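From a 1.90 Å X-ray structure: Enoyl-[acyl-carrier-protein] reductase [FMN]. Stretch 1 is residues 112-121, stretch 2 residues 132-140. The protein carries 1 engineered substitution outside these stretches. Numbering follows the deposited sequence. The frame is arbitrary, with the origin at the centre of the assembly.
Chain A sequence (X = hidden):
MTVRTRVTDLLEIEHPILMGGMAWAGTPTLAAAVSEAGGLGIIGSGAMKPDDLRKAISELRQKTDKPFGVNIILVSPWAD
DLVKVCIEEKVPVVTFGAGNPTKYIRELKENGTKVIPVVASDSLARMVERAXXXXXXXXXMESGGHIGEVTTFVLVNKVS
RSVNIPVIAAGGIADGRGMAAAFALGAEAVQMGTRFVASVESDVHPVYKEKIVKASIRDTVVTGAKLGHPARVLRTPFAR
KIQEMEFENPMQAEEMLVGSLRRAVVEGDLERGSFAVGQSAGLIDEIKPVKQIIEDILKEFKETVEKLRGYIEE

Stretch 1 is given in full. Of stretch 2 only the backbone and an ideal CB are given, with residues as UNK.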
ATOM      1  N   GLY A 112     -19.706  23.546  15.351  1.00 26.60           N
ATOM      2  CA  GLY A 112     -19.747  23.585  13.897  1.00 28.30           C
ATOM      3  C   GLY A 112     -18.474  23.181  13.181  1.00 28.52           C
ATOM      4  O   GLY A 112     -18.405  23.309  11.952  1.00 26.32           O
ATOM      5  N   THR A 113     -17.464  22.714  13.904  1.00 27.02           N
ATOM      6  CA  THR A 113     -16.225  22.275  13.284  1.00 22.44           C
ATOM      7  C   THR A 113     -16.379  20.844  12.773  1.00 22.00           C
ATOM      8  O   THR A 113     -17.008  20.007  13.426  1.00 23.24           O
ATOM      9  CB  THR A 113     -15.089  22.372  14.303  1.00 24.12           C
ATOM     10  OG1 THR A 113     -14.862  23.749  14.624  1.00 30.10           O
ATOM     11  CG2 THR A 113     -13.803  21.768  13.765  1.00 21.06           C
ATOM     12  N   LYS A 114     -15.835  20.564  11.583  1.00 21.48           N
ATOM     13  CA  LYS A 114     -15.761  19.187  11.087  1.00 15.95           C
ATOM     14  C   LYS A 114     -14.510  18.533  11.657  1.00 20.00           C
ATOM     15  O   LYS A 114     -13.416  19.102  11.578  1.00 19.15           O
ATOM     16  CB  LYS A 114     -15.738  19.135   9.560  1.00 17.70           C
ATOM     17  CG  LYS A 114     -16.898  19.866   8.879  1.00 21.04           C
ATOM     18  CD  LYS A 114     -18.234  19.241   9.253  1.00 27.60           C
ATOM     19  CE  LYS A 114     -19.348  19.751   8.345  1.00 32.37           C
ATOM     20  NZ  LYS A 114     -19.356  21.234   8.259  1.00 35.91           N
ATOM     21  N   VAL A 115     -14.671  17.342  12.234  1.00 18.14           N
ATOM     22  CA  VAL A 115     -13.603  16.679  12.975  1.00 15.08           C
ATOM     23  C   VAL A 115     -13.184  15.432  12.209  1.00 16.26           C
ATOM     24  O   VAL A 115     -14.020  14.569  11.912  1.00 13.10           O
ATOM     25  CB  VAL A 115     -14.049  16.337  14.403  1.00 19.55           C
ATOM     26  CG1 VAL A 115     -12.924  15.666  15.160  1.00 18.74           C
ATOM     27  CG2 VAL A 115     -14.506  17.622  15.126  1.00 15.69           C
ATOM     28  N   ILE A 116     -11.894  15.341  11.881  1.00 17.46           N
ATOM     29  CA  ILE A 116     -11.382  14.240  11.064  1.00 16.01           C
ATOM     30  C   ILE A 116     -10.140  13.651  11.725  1.00 18.38           C
ATOM     31  O   ILE A 116      -9.023  14.091  11.424  1.00 16.71           O
ATOM     32  CB  ILE A 116     -11.064  14.705   9.631  1.00 18.15           C
ATOM     33  CG1 ILE A 116     -12.281  15.394   9.011  1.00 14.62           C
ATOM     34  CG2 ILE A 116     -10.679  13.498   8.749  1.00 16.44           C
ATOM     35  CD1 ILE A 116     -12.045  15.917   7.596  1.00 14.62           C
ATOM     36  N   PRO A 117     -10.281  12.658  12.609  1.00 19.32           N
ATOM     37  CA  PRO A 117      -9.103  12.023  13.212  1.00 19.13           C
ATOM     38  C   PRO A 117      -8.313  11.237  12.176  1.00 20.42           C
ATOM     39  O   PRO A 117      -8.875  10.687  11.231  1.00 20.83           O
ATOM     40  CB  PRO A 117      -9.703  11.074  14.267  1.00 20.05           C
ATOM     41  CG  PRO A 117     -11.124  11.515  14.456  1.00 17.84           C
ATOM     42  CD  PRO A 117     -11.535  12.085  13.117  1.00 15.25           C
ATOM     43  N   VAL A 118      -6.998  11.186  12.366  1.00 21.74           N
ATOM     44  CA  VAL A 118      -6.130  10.305  11.584  1.00 21.70           C
ATOM     45  C   VAL A 118      -6.013   8.986  12.338  1.00 20.20           C
ATOM     46  O   VAL A 118      -5.775   8.976  13.549  1.00 23.66           O
ATOM     47  CB  VAL A 118      -4.748  10.946  11.351  1.00 19.97           C
ATOM     48  CG1 VAL A 118      -3.859  10.046  10.501  1.00 20.00           C
ATOM     49  CG2 VAL A 118      -4.884  12.322  10.683  1.00 19.95           C
ATOM     50  N   VAL A 119      -6.224   7.870  11.641  1.00 22.44           N
ATOM     51  CA  VAL A 119      -6.212   6.557  12.275  1.00 22.11           C
ATOM     52  C   VAL A 119      -5.285   5.639  11.493  1.00 22.51           C
ATOM     53  O   VAL A 119      -5.092   5.799  10.286  1.00 18.00           O
ATOM     54  CB  VAL A 119      -7.623   5.935  12.377  1.00 19.15           C
ATOM     55  CG1 VAL A 119      -8.576   6.872  13.124  1.00 26.40           C
ATOM     56  CG2 VAL A 119      -8.166   5.613  10.998  1.00 18.82           C
ATOM     57  N   ALA A 120      -4.679   4.690  12.203  1.00 22.73           N
ATOM     58  CA  ALA A 120      -3.872   3.654  11.575  1.00 24.87           C
ATOM     59  C   ALA A 120      -4.468   2.282  11.832  1.00 24.78           C
ATOM     60  O   ALA A 120      -3.815   1.257  11.579  1.00 26.21           O
ATOM     61  CB  ALA A 120      -2.422   3.732  12.068  1.00 23.86           C
ATOM     62  N   SER A 121      -5.702   2.231  12.318  1.00 26.29           N
ATOM     63  CA  SER A 121      -6.309   0.954  12.623  1.00 25.00           C
ATOM     64  C   SER A 121      -7.786   0.995  12.285  1.00 23.20           C
ATOM     65  O   SER A 121      -8.418   2.050  12.226  1.00 25.02           O
ATOM     66  CB  SER A 121      -6.122   0.572  14.095  1.00 28.22           C
ATOM     67  OG  SER A 121      -6.830   1.473  14.931  1.00 29.25           O
ATOM     68  N   UNK A 132     -18.521  10.436  17.049  1.00 19.15           N
ATOM     69  CA  UNK A 132     -19.038  11.559  16.301  1.00 18.67           C
ATOM     70  C   UNK A 132     -18.142  12.125  15.206  1.00 21.69           C
ATOM     71  O   UNK A 132     -18.463  13.183  14.658  1.00 17.97           O
ATOM     72  CB  UNK A 132     -19.367  12.682  17.287  1.00 18.67           C
ATOM     73  N   UNK A 133     -17.049  11.461  14.854  1.00 21.95           N
ATOM     74  CA  UNK A 133     -16.193  11.994  13.802  1.00 16.64           C
ATOM     75  C   UNK A 133     -16.978  12.172  12.505  1.00 15.21           C
ATOM     76  O   UNK A 133     -17.851  11.363  12.167  1.00 19.08           O
ATOM     77  CB  UNK A 133     -14.992  11.075  13.574  1.00 16.64           C
ATOM     78  N   UNK A 134     -16.667  13.248  11.779  1.00 17.56           N
ATOM     79  CA  UNK A 134     -17.320  13.512  10.500  1.00 15.73           C
ATOM     80  C   UNK A 134     -16.700  12.713   9.371  1.00 16.16           C
ATOM     81  O   UNK A 134     -17.381  12.410   8.390  1.00 18.23           O
ATOM     82  CB  UNK A 134     -17.256  15.005  10.171  1.00 15.73           C
ATOM     83  N   UNK A 135     -15.417  12.390   9.484  1.00 17.72           N
ATOM     84  CA  UNK A 135     -14.709  11.585   8.498  1.00 17.17           C
ATOM     85  C   UNK A 135     -13.454  11.091   9.191  1.00 14.70           C
ATOM     86  O   UNK A 135     -13.157  11.499  10.311  1.00 15.89           O
ATOM     87  CB  UNK A 135     -14.388  12.372   7.226  1.00 17.17           C
ATOM     88  N   UNK A 136     -12.718  10.201   8.528  1.00 14.82           N
ATOM     89  CA  UNK A 136     -11.462   9.713   9.084  1.00 11.45           C
ATOM     90  C   UNK A 136     -10.418   9.677   7.992  1.00 14.08           C
ATOM     91  O   UNK A 136     -10.723   9.409   6.825  1.00 15.87           O
ATOM     92  CB  UNK A 136     -11.634   8.330   9.714  1.00 11.45           C
ATOM     93  N   UNK A 137      -9.189   9.973   8.379  1.00 13.59           N
ATOM     94  CA  UNK A 137      -8.031   9.811   7.522  1.00 14.77           C
ATOM     95  C   UNK A 137      -7.415   8.470   7.885  1.00 17.91           C
ATOM     96  O   UNK A 137      -7.055   8.235   9.047  1.00 17.42           O
ATOM     97  CB  UNK A 137      -7.034  10.960   7.681  1.00 14.77           C
ATOM     98  N   UNK A 138      -7.344   7.570   6.911  1.00 12.37           N
ATOM     99  CA  UNK A 138      -6.714   6.274   7.103  1.00 15.04           C
ATOM    100  C   UNK A 138      -5.303   6.418   6.563  1.00 15.96           C
ATOM    101  O   UNK A 138      -5.109   6.556   5.356  1.00 15.57           O
ATOM    102  CB  UNK A 138      -7.482   5.146   6.411  1.00 15.04           C
ATOM    103  N   UNK A 139      -4.324   6.435   7.450  1.00 15.94           N
ATOM    104  CA  UNK A 139      -2.958   6.767   7.062  1.00 15.99           C
ATOM    105  C   UNK A 139      -2.099   5.511   7.064  1.00 16.09           C
ATOM    106  O   UNK A 139      -1.790   4.970   8.131  1.00 16.65           O
ATOM    107  CB  UNK A 139      -2.367   7.822   7.999  1.00 15.99           C
ATOM    108  N   UNK A 140      -1.698   5.061   5.874  1.00 17.39           N
ATOM    109  CA  UNK A 140      -0.823   3.910   5.772  1.00 15.18           C
ATOM    110  C   UNK A 140       0.606   4.228   6.172  1.00 17.37           C
ATOM    111  O   UNK A 140       1.071   5.374   6.124  1.00 15.17           O
ATOM    112  CB  UNK A 140      -0.850   3.361   4.344  1.00 15.18           C
TER

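Stretch 2 runs parallel to the strand 114-119. Position 132 follows a helix and has a phi of 110°. An ideal CB there would find nothing of stretch 1 within 5.5 Å, so the backbone alone argues, and it favours glycine: the residue is G132, part of a Schellman motif.

At 133 the CB points sideways and sits beside the proline ring of stretch 1. A small apolar group suits the site, though the geometry does not exclude others; it is A133, whose CB packs 3.6 Å from P117 CD.

At 134 the CB points toward stretch 1, near K114 and V115, and the backbone N donates to V115 O at 3.0 Å. The amide of V115 has no backbone acceptor in stretch 2, so a short side chain carrying an acceptor, such as Asp or Asn, would fit. The residue is D134. With chi1 at -64° (m), its OD2 accepts a hydrogen bond from V115 N at 2.9 Å and 167°, so that main chain and side chain together hold V115 by both its N and O. The lysine makes no salt bridge with it: K114 CD lies 3.9 Å from the carboxylate carbon D134 CG, and the end of the lysine leads away.

The CB at 135 lies 4.1 Å from I116 CG1, which suits a modest apolar side chain; A135 makes that contact, while A135 O receives a CA-H...O contact from I116 CA at 3.4 Å.

At 136 the CB points away overall, though it still lies 3.9 Å from P117 O and 4.6 Å from V119 CG2; an apolar side chain would suit these neighbours, but stretch 1 does not fix its size. V136 CA makes a CA-H...O contact to P117 O at 3.5 Å, while the side chains barely meet, V136 CG1 to P117 CD at 4.4 Å.

Position 137 pairs with V118, and its CB shares a face of the sheet with that valine, with I116 CG2 also near. A branched or long aliphatic residue would suit. I137 places CG1 3.6 Å from I116 CG2 and CD1 3.7 Å from V118 CG2. I137 N donates to P117 O (3.0 Å), and I137 O accepts from V119 N (2.7 Å).

At 138, paired with V119, the CB comes no nearer than 4.6 Å to V119 O, so stretch 1 sets little preference between small and larger side chains; the residue is A138.

The CB at 139 rests 3.7 Å from V118 CG1, which suits any side chain with an aliphatic base. E139 supplies one, and E139 N donates to V119 O at 3.0 Å.

Position 140 points away and stretch 1 sets no preference; it is G140.

Stretch 2 132-140: GADAVIAEG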
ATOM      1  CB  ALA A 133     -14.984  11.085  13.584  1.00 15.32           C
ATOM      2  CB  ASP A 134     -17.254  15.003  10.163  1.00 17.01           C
ATOM      3  CG  ASP A 134     -18.026  15.847  11.161  1.00 22.80           C
ATOM      4  OD1 ASP A 134     -19.270  15.899  11.041  1.00 23.73           O
ATOM      5  OD2 ASP A 134     -17.404  16.423  12.073  1.00 19.58           O
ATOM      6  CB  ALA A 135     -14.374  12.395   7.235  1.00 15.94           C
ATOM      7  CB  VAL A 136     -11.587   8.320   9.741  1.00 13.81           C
ATOM      8  CG1 VAL A 136     -12.553   8.374  10.894  1.00 17.91           C
ATOM      9  CG2 VAL A 136     -12.007   7.284   8.716  1.00 15.82           C
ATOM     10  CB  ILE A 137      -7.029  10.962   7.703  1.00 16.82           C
ATOM     11  CG1 ILE A 137      -7.633  12.296   7.224  1.00 14.22           C
ATOM     12  CG2 ILE A 137      -5.743  10.675   6.921  1.00 13.70           C
ATOM     13  CD1 ILE A 137      -7.013  13.532   7.874  1.00 18.68           C
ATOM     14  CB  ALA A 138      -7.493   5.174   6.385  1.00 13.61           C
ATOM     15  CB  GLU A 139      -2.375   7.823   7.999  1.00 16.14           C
ATOM     16  CG  GLU A 139      -0.949   8.194   7.648  1.00 17.63           C
ATOM     17  CD  GLU A 139      -0.432   9.332   8.505  1.00 26.04           C
ATOM     18  OE1 GLU A 139       0.095   9.072   9.604  1.00 28.69           O
ATOM     19  OE2 GLU A 139      -0.573  10.487   8.073  1.00 31.84           O
TER
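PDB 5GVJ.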